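Local coordinates for protein dihydropyrimidinase (Dictyostelium discoideum, PDB 2FTW) that catalyses the reversible, zinc-dependent hydrolytic ring opening of dihydropyrimidines such as 5,6-dihydrouracil, the second step of reductive pyrimidine degradation, at residues G366-T369 with W370-V374; M311-A315 with R316-D320; I445-S448 with D449-L452; I357-N361 with G362-G366. All coordinates share one frame; numbering follows the deposited sequence. Where two conformers were deposited one is given.

Contact 1 of 4, residues G366-T369 with W370-V374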
loop_
_atom_site.group_PDB
_atom_site.type_symbol
_atom_site.label_atom_id
_atom_site.label_comp_id
_atom_site.label_asym_id
_atom_site.label_seq_id
_atom_site.Cartn_x
_atom_site.Cartn_y
_atom_site.Cartn_z
ATOM N N GLY A 366 -19.560 -4.190 -14.781
ATOM C CA GLY A 366 -19.916 -4.472 -13.389
ATOM C C GLY A 366 -19.206 -3.560 -12.395
ATOM O O GLY A 366 -19.407 -3.675 -11.191
ATOM N N LYS A 367 -18.415 -2.620 -12.912
ATOM C CA LYS A 367 -17.606 -1.736 -12.083
ATOM C C LYS A 367 -18.439 -0.666 -11.409
ATOM O O LYS A 367 -18.164 -0.325 -10.270
ATOM C CB LYS A 367 -16.476 -1.096 -12.901
ATOM C CG LYS A 367 -15.228 -1.947 -12.980
ATOM C CD LYS A 367 -14.266 -1.352 -13.975
ATOM C CE LYS A 367 -13.175 -2.315 -14.383
ATOM N NZ LYS A 367 -12.082 -2.286 -13.400
ATOM N N LEU A 368 -19.457 -0.163 -12.095
ATOM C CA LEU A 368 -20.335 0.870 -11.556
ATOM C C LEU A 368 -21.779 0.412 -11.572
ATOM O O LEU A 368 -22.251 -0.140 -12.565
ATOM C CB LEU A 368 -20.279 2.170 -12.387
ATOM C CG LEU A 368 -19.026 3.039 -12.571
ATOM C CD1 LEU A 368 -19.344 4.146 -13.548
ATOM C CD2 LEU A 368 -18.524 3.621 -11.272
ATOM N N THR A 369 -22.490 0.712 -10.492
ATOM C CA THR A 369 -23.955 0.634 -10.496
ATOM C C THR A 369 -24.543 1.840 -11.228
ATOM O O THR A 369 -23.840 2.786 -11.572
ATOM C CB THR A 369 -24.548 0.619 -9.077
ATOM O OG1 THR A 369 -24.357 1.898 -8.464
ATOM C CG2 THR A 369 -23.929 -0.483 -8.212
ATOM N N TRP A 370 -25.850 1.805 -11.454
ATOM C CA TRP A 370 -26.564 2.925 -12.070
ATOM C C TRP A 370 -26.421 4.238 -11.266
ATOM O O TRP A 370 -26.182 5.312 -11.837
ATOM C CB TRP A 370 -28.051 2.587 -12.194
ATOM C CG TRP A 370 -28.413 1.599 -13.258
ATOM C CD1 TRP A 370 -27.581 1.015 -14.174
ATOM C CD2 TRP A 370 -29.729 1.120 -13.552
ATOM N NE1 TRP A 370 -28.300 0.178 -14.996
ATOM C CE2 TRP A 370 -29.620 0.234 -14.645
ATOM C CE3 TRP A 370 -30.986 1.332 -12.977
ATOM C CZ2 TRP A 370 -30.723 -0.432 -15.181
ATOM C CZ3 TRP A 370 -32.087 0.669 -13.514
ATOM C CH2 TRP A 370 -31.943 -0.204 -14.603
ATOM N N CYS A 371 -26.611 4.152 -9.954
ATOM C CA CYS A 371 -26.462 5.323 -9.059
ATOM C C CYS A 371 -25.033 5.893 -9.042
ATOM O O CYS A 371 -24.841 7.094 -9.050
ATOM C CB CYS A 371 -26.918 4.967 -7.631
ATOM S SG CYS A 371 -28.714 4.645 -7.505
ATOM N N GLN A 372 -24.033 5.020 -9.022
ATOM C CA GLN A 372 -22.640 5.471 -9.083
ATOM C C GLN A 372 -22.316 6.107 -10.436
ATOM O O GLN A 372 -21.425 6.956 -10.536
ATOM C CB GLN A 372 -21.673 4.325 -8.800
ATOM C CG GLN A 372 -21.846 3.715 -7.416
ATOM C CD GLN A 372 -20.970 2.506 -7.180
ATOM O OE1 GLN A 372 -20.695 1.722 -8.091
ATOM N NE2 GLN A 372 -20.526 2.343 -5.932
ATOM N N PHE A 373 -23.037 5.704 -11.479
ATOM C CA PHE A 373 -22.878 6.343 -12.783
ATOM C C PHE A 373 -23.408 7.780 -12.786
ATOM O O PHE A 373 -22.792 8.682 -13.359
ATOM C CB PHE A 373 -23.560 5.504 -13.872
ATOM C CG PHE A 373 -23.637 6.189 -15.194
ATOM C CD1 PHE A 373 -24.741 6.987 -15.510
ATOM C CD2 PHE A 373 -22.614 6.051 -16.123
ATOM C CE1 PHE A 373 -24.832 7.627 -16.729
ATOM C CE2 PHE A 373 -22.698 6.693 -17.357
ATOM C CZ PHE A 373 -23.821 7.477 -17.659
ATOM N N VAL A 374 -24.550 8.006 -12.152
ATOM C CA VAL A 374 -25.077 9.359 -12.037
ATOM C C VAL A 374 -24.144 10.253 -11.196
ATOM O O VAL A 374 -23.841 11.392 -11.588
ATOM C CB VAL A 374 -26.542 9.341 -11.531
ATOM C CG1 VAL A 374 -27.011 10.705 -11.113
ATOM C CG2 VAL A 374 -27.446 8.810 -12.629
HETATM O O HOH W 1 -20.019 -1.129 -7.604
#

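Contact 2 of 4, residues M311-A315 with R316-D320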
loop_
_atom_site.group_PDB
_atom_site.type_symbol
_atom_site.label_atom_id
_atom_site.label_comp_id
_atom_site.label_asym_id
_atom_site.label_seq_id
_atom_site.Cartn_x
_atom_site.Cartn_y
_atom_site.Cartn_z
ATOM N N MET A 311 -11.242 3.512 -13.595
ATOM C CA MET A 311 -12.663 3.261 -13.316
ATOM C C MET A 311 -12.876 2.658 -11.930
ATOM O O MET A 311 -13.829 3.020 -11.241
ATOM C CB MET A 311 -13.281 2.368 -14.385
ATOM C CG MET A 311 -14.795 2.227 -14.300
ATOM S SD MET A 311 -15.672 3.774 -14.595
ATOM C CE MET A 311 -15.756 3.836 -16.388
ATOM N N ASP A 312 -11.998 1.749 -11.516
ATOM C CA ASP A 312 -11.988 1.258 -10.122
ATOM C C ASP A 312 -11.960 2.399 -9.104
ATOM O O ASP A 312 -12.770 2.439 -8.177
ATOM C CB ASP A 312 -10.768 0.352 -9.872
ATOM C CG ASP A 312 -10.869 -0.998 -10.584
ATOM O OD1 ASP A 312 -11.972 -1.372 -11.043
ATOM O OD2 ASP A 312 -9.830 -1.690 -10.675
ATOM N N TYR A 313 -11.038 3.341 -9.282
ATOM C CA TYR A 313 -10.940 4.488 -8.363
ATOM C C TYR A 313 -12.171 5.367 -8.420
ATOM O O TYR A 313 -12.622 5.903 -7.399
ATOM C CB TYR A 313 -9.729 5.331 -8.705
ATOM C CG TYR A 313 -8.436 4.799 -8.144
ATOM C CD1 TYR A 313 -8.266 4.672 -6.775
ATOM C CD2 TYR A 313 -7.373 4.449 -8.974
ATOM C CE1 TYR A 313 -7.061 4.192 -6.226
ATOM C CE2 TYR A 313 -6.157 3.979 -8.436
ATOM C CZ TYR A 313 -6.023 3.858 -7.061
ATOM O OH TYR A 313 -4.850 3.405 -6.510
ATOM N N LEU A 314 -12.693 5.526 -9.636
ATOM C CA LEU A 314 -13.895 6.282 -9.861
ATOM C C LEU A 314 -15.046 5.675 -9.093
ATOM O O LEU A 314 -15.724 6.382 -8.353
ATOM C CB LEU A 314 -14.219 6.350 -11.355
ATOM C CG LEU A 314 -15.330 7.308 -11.764
ATOM C CD1 LEU A 314 -14.928 8.744 -11.477
ATOM C CD2 LEU A 314 -15.666 7.145 -13.224
ATOM N N ALA A 315 -15.256 4.369 -9.262
ATOM C CA ALA A 315 -16.286 3.627 -8.517
ATOM C C ALA A 315 -16.159 3.810 -7.002
ATOM O O ALA A 315 -17.156 3.937 -6.312
ATOM C CB ALA A 315 -16.224 2.135 -8.858
ATOM N N ARG A 316 -14.927 3.804 -6.500
ATOM C CA ARG A 316 -14.653 3.979 -5.065
ATOM C C ARG A 316 -14.889 5.392 -4.564
ATOM O O ARG A 316 -15.050 5.600 -3.368
ATOM C CB ARG A 316 -13.197 3.603 -4.754
ATOM C CG ARG A 316 -12.923 2.117 -4.595
ATOM C CD ARG A 316 -13.834 1.447 -3.581
ATOM N NE ARG A 316 -13.926 2.178 -2.312
ATOM C CZ ARG A 316 -15.024 2.271 -1.552
ATOM N NH1 ARG A 316 -16.167 1.696 -1.911
ATOM N NH2 ARG A 316 -14.983 2.952 -0.417
ATOM N N GLY A 317 -14.886 6.368 -5.467
ATOM C CA GLY A 317 -14.975 7.759 -5.073
ATOM C C GLY A 317 -13.634 8.382 -4.737
ATOM O O GLY A 317 -13.589 9.489 -4.197
ATOM N N ASP A 318 -12.546 7.682 -5.072
ATOM C CA ASP A 318 -11.200 8.236 -4.942
ATOM C C ASP A 318 -10.912 9.134 -6.123
ATOM O O ASP A 318 -10.004 9.965 -6.065
ATOM C CB ASP A 318 -10.148 7.128 -4.829
ATOM C CG ASP A 318 -10.071 6.548 -3.430
ATOM O OD1 ASP A 318 -9.826 7.344 -2.492
ATOM O OD2 ASP A 318 -10.275 5.309 -3.255
ATOM N N LEU A 319 -11.646 8.913 -7.211
ATOM C CA LEU A 319 -11.804 9.892 -8.287
ATOM C C LEU A 319 -13.274 10.264 -8.294
ATOM O O LEU A 319 -14.119 9.448 -7.970
ATOM C CB LEU A 319 -11.369 9.326 -9.642
ATOM C CG LEU A 319 -9.862 9.076 -9.797
ATOM C CD1 LEU A 319 -9.550 8.503 -11.166
ATOM C CD2 LEU A 319 -9.022 10.330 -9.564
ATOM N N ASP A 320 -13.580 11.510 -8.619
ATOM C CA ASP A 320 -14.905 12.036 -8.302
ATOM C C ASP A 320 -15.835 12.070 -9.490
ATOM O O ASP A 320 -16.928 11.521 -9.424
ATOM C CB ASP A 320 -14.802 13.420 -7.672
ATOM C CG ASP A 320 -14.011 13.401 -6.395
ATOM O OD1 ASP A 320 -12.755 13.403 -6.475
ATOM O OD2 ASP A 320 -14.645 13.361 -5.318
#

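Contact 3 of 4, residues I445-S448 with D449-L452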
loop_
_atom_site.group_PDB
_atom_site.type_symbol
_atom_site.label_atom_id
_atom_site.label_comp_id
_atom_site.label_asym_id
_atom_site.label_seq_id
_atom_site.Cartn_x
_atom_site.Cartn_y
_atom_site.Cartn_z
ATOM N N ILE A 445 -37.235 19.471 -25.491
ATOM C CA ILE A 445 -36.491 18.419 -26.195
ATOM C C ILE A 445 -35.488 19.053 -27.147
ATOM O O ILE A 445 -35.859 19.838 -28.024
ATOM C CB ILE A 445 -37.417 17.458 -26.989
ATOM C CG1 ILE A 445 -38.224 16.586 -26.024
ATOM C CG2 ILE A 445 -36.601 16.561 -27.959
ATOM C CD1 ILE A 445 -39.264 15.673 -26.719
ATOM N N VAL A 446 -34.221 18.672 -26.982
ATOM C CA VAL A 446 -33.123 19.158 -27.823
ATOM C C VAL A 446 -32.434 18.016 -28.586
ATOM O O VAL A 446 -31.698 18.262 -29.535
ATOM C CB VAL A 446 -32.080 19.939 -26.990
ATOM C CG1 VAL A 446 -32.658 21.274 -26.512
ATOM C CG2 VAL A 446 -31.581 19.113 -25.808
ATOM N N TRP A 447 -32.679 16.776 -28.146
ATOM C CA TRP A 447 -32.250 15.575 -28.846
ATOM C C TRP A 447 -33.324 14.499 -28.672
ATOM O O TRP A 447 -33.781 14.233 -27.548
ATOM C CB TRP A 447 -30.907 15.099 -28.273
ATOM C CG TRP A 447 -30.408 13.774 -28.763
ATOM C CD1 TRP A 447 -30.435 12.598 -28.082
ATOM C CD2 TRP A 447 -29.757 13.497 -30.007
ATOM N NE1 TRP A 447 -29.861 11.604 -28.822
ATOM C CE2 TRP A 447 -29.436 12.124 -30.012
ATOM C CE3 TRP A 447 -29.423 14.271 -31.120
ATOM C CZ2 TRP A 447 -28.791 11.499 -31.093
ATOM C CZ3 TRP A 447 -28.771 13.645 -32.200
ATOM C CH2 TRP A 447 -28.469 12.276 -32.172
ATOM N N SER A 448 -33.726 13.898 -29.792
ATOM C CA SER A 448 -34.727 12.827 -29.806
ATOM C C SER A 448 -34.788 12.198 -31.194
ATOM O O SER A 448 -34.468 12.856 -32.188
ATOM C CB SER A 448 -36.120 13.361 -29.453
ATOM O OG SER A 448 -36.699 14.058 -30.550
ATOM N N ASP A 449 -35.215 10.940 -31.251
ATOM C CA ASP A 449 -35.361 10.200 -32.523
ATOM C C ASP A 449 -34.113 10.337 -33.397
ATOM O O ASP A 449 -34.202 10.513 -34.609
ATOM C CB ASP A 449 -36.597 10.681 -33.301
ATOM C CG ASP A 449 -37.924 10.445 -32.547
ATOM O OD1 ASP A 449 -37.948 9.745 -31.503
ATOM O OD2 ASP A 449 -38.964 10.973 -33.014
ATOM N N ASN A 450 -32.946 10.273 -32.758
ATOM C CA ASN A 450 -31.648 10.452 -33.428
ATOM C C ASN A 450 -31.452 11.803 -34.160
ATOM O O ASN A 450 -30.652 11.884 -35.098
ATOM C CB ASN A 450 -31.405 9.273 -34.395
ATOM C CG ASN A 450 -29.923 8.928 -34.555
ATOM O OD1 ASN A 450 -29.149 8.977 -33.588
ATOM N ND2 ASN A 450 -29.526 8.552 -35.782
ATOM N N LYS A 451 -32.154 12.859 -33.736
ATOM C CA LYS A 451 -32.038 14.177 -34.377
ATOM C C LYS A 451 -31.962 15.326 -33.369
ATOM O O LYS A 451 -32.559 15.262 -32.299
ATOM C CB LYS A 451 -33.216 14.404 -35.344
ATOM C CG LYS A 451 -33.388 13.312 -36.412
ATOM C CD LYS A 451 -32.187 13.233 -37.382
ATOM C CE LYS A 451 -31.975 11.821 -37.944
ATOM N NZ LYS A 451 -30.581 11.622 -38.459
ATOM N N LEU A 452 -31.240 16.384 -33.738
ATOM C CA LEU A 452 -31.114 17.586 -32.891
ATOM C C LEU A 452 -32.255 18.553 -33.161
ATOM O O LEU A 452 -32.697 18.701 -34.296
ATOM C CB LEU A 452 -29.763 18.293 -33.110
ATOM C CG LEU A 452 -28.516 17.562 -32.587
ATOM C CD1 LEU A 452 -27.243 17.989 -33.326
ATOM C CD2 LEU A 452 -28.337 17.753 -31.083
HETATM O O HOH W 2 -38.759 13.359 -32.725
HETATM O O HOH W 3 -35.167 16.084 -31.499
#

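Contact 4 of 4, residues I357-N361 with G362-G366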
loop_
_atom_site.group_PDB
_atom_site.type_symbol
_atom_site.label_atom_id
_atom_site.label_comp_id
_atom_site.label_asym_id
_atom_site.label_seq_id
_atom_site.Cartn_x
_atom_site.Cartn_y
_atom_site.Cartn_z
ATOM N N ILE A 357 -19.298 6.062 -23.123
ATOM C CA ILE A 357 -18.008 5.466 -22.801
ATOM C C ILE A 357 -17.914 5.116 -21.305
ATOM O O ILE A 357 -17.390 4.050 -20.932
ATOM C CB ILE A 357 -16.832 6.402 -23.223
ATOM C CG1 ILE A 357 -16.467 6.199 -24.691
ATOM C CG2 ILE A 357 -15.570 6.090 -22.428
ATOM C CD1 ILE A 357 -17.612 6.148 -25.635
ATOM N N VAL A 358 -18.386 6.014 -20.441
ATOM C CA VAL A 358 -18.366 5.721 -19.013
ATOM C C VAL A 358 -19.320 4.557 -18.747
ATOM O O VAL A 358 -18.999 3.641 -17.990
ATOM C CB VAL A 358 -18.758 6.941 -18.141
ATOM C CG1 VAL A 358 -18.824 6.544 -16.679
ATOM C CG2 VAL A 358 -17.772 8.076 -18.308
ATOM N N TRP A 359 -20.491 4.597 -19.378
ATOM C CA TRP A 359 -21.462 3.517 -19.243
ATOM C C TRP A 359 -20.904 2.142 -19.654
ATOM O O TRP A 359 -20.998 1.160 -18.902
ATOM C CB TRP A 359 -22.727 3.831 -20.054
ATOM C CG TRP A 359 -23.806 2.873 -19.759
ATOM C CD1 TRP A 359 -23.989 1.653 -20.325
ATOM C CD2 TRP A 359 -24.856 3.037 -18.806
ATOM N NE1 TRP A 359 -25.082 1.034 -19.782
ATOM C CE2 TRP A 359 -25.643 1.866 -18.850
ATOM C CE3 TRP A 359 -25.218 4.065 -17.920
ATOM C CZ2 TRP A 359 -26.759 1.692 -18.046
ATOM C CZ3 TRP A 359 -26.315 3.885 -17.117
ATOM C CH2 TRP A 359 -27.077 2.706 -17.182
ATOM N N GLU A 360 -20.317 2.087 -20.846
ATOM C CA GLU A 360 -19.784 0.838 -21.399
ATOM C C GLU A 360 -18.650 0.257 -20.537
ATOM O O GLU A 360 -18.621 -0.945 -20.238
ATOM C CB GLU A 360 -19.283 1.089 -22.822
ATOM C CG GLU A 360 -18.668 -0.119 -23.533
ATOM C CD GLU A 360 -19.598 -1.322 -23.561
ATOM O OE1 GLU A 360 -20.836 -1.138 -23.637
ATOM O OE2 GLU A 360 -19.087 -2.463 -23.506
ATOM N N ASN A 361 -17.720 1.112 -20.146
ATOM C CA ASN A 361 -16.560 0.690 -19.356
ATOM C C ASN A 361 -16.788 0.587 -17.844
ATOM O O ASN A 361 -15.987 -0.026 -17.137
ATOM C CB ASN A 361 -15.387 1.631 -19.642
ATOM C CG ASN A 361 -14.855 1.470 -21.053
ATOM O OD1 ASN A 361 -14.123 0.528 -21.341
ATOM N ND2 ASN A 361 -15.231 2.384 -21.943
ATOM N N GLY A 362 -17.861 1.202 -17.351
ATOM C CA GLY A 362 -18.166 1.226 -15.928
ATOM C C GLY A 362 -19.317 0.310 -15.592
ATOM O O GLY A 362 -19.170 -0.624 -14.797
ATOM N N VAL A 363 -20.468 0.560 -16.205
ATOM C CA VAL A 363 -21.655 -0.207 -15.884
ATOM C C VAL A 363 -21.556 -1.626 -16.458
ATOM O O VAL A 363 -21.691 -2.608 -15.719
ATOM C CB VAL A 363 -22.957 0.519 -16.319
ATOM C CG1 VAL A 363 -24.193 -0.306 -16.000
ATOM C CG2 VAL A 363 -23.076 1.863 -15.615
ATOM N N ASN A 364 -21.284 -1.742 -17.759
ATOM C CA ASN A 364 -21.335 -3.050 -18.424
ATOM C C ASN A 364 -20.207 -3.985 -18.037
ATOM O O ASN A 364 -20.293 -5.182 -18.279
ATOM C CB ASN A 364 -21.437 -2.882 -19.940
ATOM C CG ASN A 364 -22.739 -2.238 -20.352
ATOM O OD1 ASN A 364 -23.676 -2.145 -19.556
ATOM N ND2 ASN A 364 -22.807 -1.779 -21.593
ATOM N N THR A 365 -19.164 -3.444 -17.409
ATOM C CA THR A 365 -18.124 -4.260 -16.774
ATOM C C THR A 365 -18.481 -4.718 -15.349
ATOM O O THR A 365 -17.784 -5.537 -14.777
ATOM C CB THR A 365 -16.790 -3.508 -16.720
ATOM O OG1 THR A 365 -16.953 -2.284 -15.992
ATOM C CG2 THR A 365 -16.291 -3.197 -18.126
ATOM N N GLY A 366 -19.560 -4.190 -14.781
ATOM C CA GLY A 366 -19.916 -4.472 -13.389
ATOM C C GLY A 366 -19.206 -3.560 -12.395
ATOM O O GLY A 366 -19.407 -3.675 -11.191
HETATM O O HOH W 4 -26.635 -1.756 -19.956
#

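Contact 1 of 4, residues G366-T369 with W370-V374
A capping box formed by Thr369 and Gln372 starts helix 370-384. From the N-cap position, Thr369 OG1 accepts the backbone N-H of Gln372 (OG1 to N 3.2 Å, 167° at the hydrogen). In return the Gln372 side chain, extended beyond CG, runs back along the start of the helix, where its OE1 takes the backbone N-H of Thr369 (N to OE1 3.2 Å) with the donor tilted out of the amide carbonyl plane. The hydroxyl of Thr369 sits between its own N and carbonyl carbon (chi1 69°), which faces it to the first turn and brings OG1 to 3.3 Å from Gln372 CG. A water also donates to Gln372 OE1 and, weakly, to Lys367 O. The first helical bond runs from Phe373 N to Thr369 O (3.0 Å). Leu368 CD2 crosses Gln372 at a slant, 4.1 Å from its CB. Trp370 leaves the turn to meet Trp359 and Tyr23, while Lys367 forms a salt bridge with Asp312. The paired bonds give the N-H of Gln372 a partner that no preceding helical turn supplies, and two donors on OE1 would favour one rotation of the Gln372 amide.

Contact 2 of 4, residues M311-A315 with R316-D320
Tyr313 and Leu319 meet where helix 306-316 ends, with Tyr313 CB against Leu319 CG at 3.9 Å. Beside them Leu314 CD1 reaches the Leu319 backbone, 3.7 Å from its O, and Leu319 CB lies 4.0 Å from Leu314 CA, so the leucine that follows the turn folds back onto the last helical residues. The Tyr313 ring crosses Asp318 obliquely: CD1 approaches Asp318 CB at 3.7 Å, with ring and carboxylate planes 80° apart. The aliphatic start of Arg316 covers the carbonyl of Asp312, and its chain bends at chi2 and chi3, carrying the guanidinium away from the turn.

Backbone bonds set the turn that brings these side chains together. Tyr313 O accepts from both Asp318 N (2.9 Å) and Leu319 N (3.2 Å), which approach from the same face of the carbonyl plane. Arg316 N continues the helical pattern to Asp312 O at 3.1 Å, whereas Gly317 N binds Leu314 O from above its plane. Gly317 has a positive phi of 86°, the reversal of a Schellman motif.

Farther out, Arg316 forms a salt bridge with Asp318 of the second subunit, and Asp318 pairs reciprocally with Arg316 of that subunit. Asp320 is bound by Arg261 and by the backbone of Gly269. The turn is wedged between helix 251-262, where Tyr313 touches Ala254 and Cys258 and Leu319 touches Ile257, and helix 370-384, where Leu314 packs on Ala376 and Arg375 donates to Leu314 O; strand 267-269 lies beside Asp320.

Contact 3 of 4, residues I445-S448 with D449-L452
Ser448 and Lys451 close a tight beta hairpin through two backbone bonds. Ser448 N donates to Lys451 O (3.1 Å), and Lys451 N donates to Ser448 O (2.8 Å). The turn between them is type I', with both Asp449 and Asn450 at positive phi. Trp447 and Leu452 form the next, non-hydrogen-bonded pair, and Leu452 CA makes a CA-H...O contact with Val446 O.

Apolar and pi contacts gather on the Trp447 side. With CG anti to the backbone N (chi1 172°), the indole lies under the turn: Asn450 CA makes a CH-pi contact over the six-membered ring, 4.2 Å from its centroid, and Lys451 N rests over the same face. Asn450 OD1 approaches Trp447 CZ2 at 3.6 Å, its amide plane steeply turned from the ring. Leu452 CD2 meets Trp447 CE3, also at 3.6 Å.

Water contacts lie on the Ser448 side. One water links Ser448 OG, at 2.7 Å, to Lys451 O; a second, between OG and Asp449 OD2, gives only a doubtful link.

The hairpin extends the sheet beyond strand 431-441, to which Val446 and Trp447 are both opposed at Thr439 in a classic beta bulge. Trp447 also meets His419 edge-to-face, and Val446, Trp447 and Leu452 pack on helix 82-91.

Contact 4 of 4, residues I357-N361 with G362-G366
Val363 lies against the indole of Trp359 in the tight part of this helix end. Its CG2 forms a CH-pi contact over the six-membered ring, 3.9 Å from the centroid and 14° off the normal, while CG1 reaches Trp359 CZ2 at 3.8 Å. Trp359 CG is anti to its N (chi1 -171°), which turns a face of the ring to Val363; Phe373 and Trp405 also meet this indole. Trp359 O accepts Asn364 N at 3.1 Å, a wider pi-type bond, and a weak one from Val363 N.

The side formed by Glu360 and Asn364 is polar and watered. Asn364 ND2 donates to Glu360 OE1 (2.9 Å) from above the carboxylate plane, and both groups are also held by the backbone of Thr433. A water accepts from Trp359 NE1 at the ring edge and lies within bonding distance of Asn364 OD1. Separately, Thr365 OG1 lies 2.7 Å from Asn361 O, and Asn361, packed on helix 306-316, turns its ND2 back to Ile357 O (2.9 Å). Asn364 O and Gly366 O accept bonds from Gln476 and Arg477 of the second subunit. The arrangement is a helix C-terminus with a pi-type turn, finished by a Schellman motif at Gly366.

Along the chain, contact 2 comes first, closing the C-terminal turn of helix 306-316. Contact 4 follows as the end of helix 354-363, and its last residue, Gly366, opens contact 1, which begins helix 370-384; the two are joined end to end, without nesting or crossing. Three helix ends thus converge: Leu368 of contact 1 packs on Ala315 of contact 2, Leu368 N probably bonds to Gly362 O of contact 4, and the Met311 methyl packs against Gly362. All three touch the second subunit. Contact 3, last in sequence, closes a hairpin about 25 Å centre to centre from contact 1 and touches none of the others.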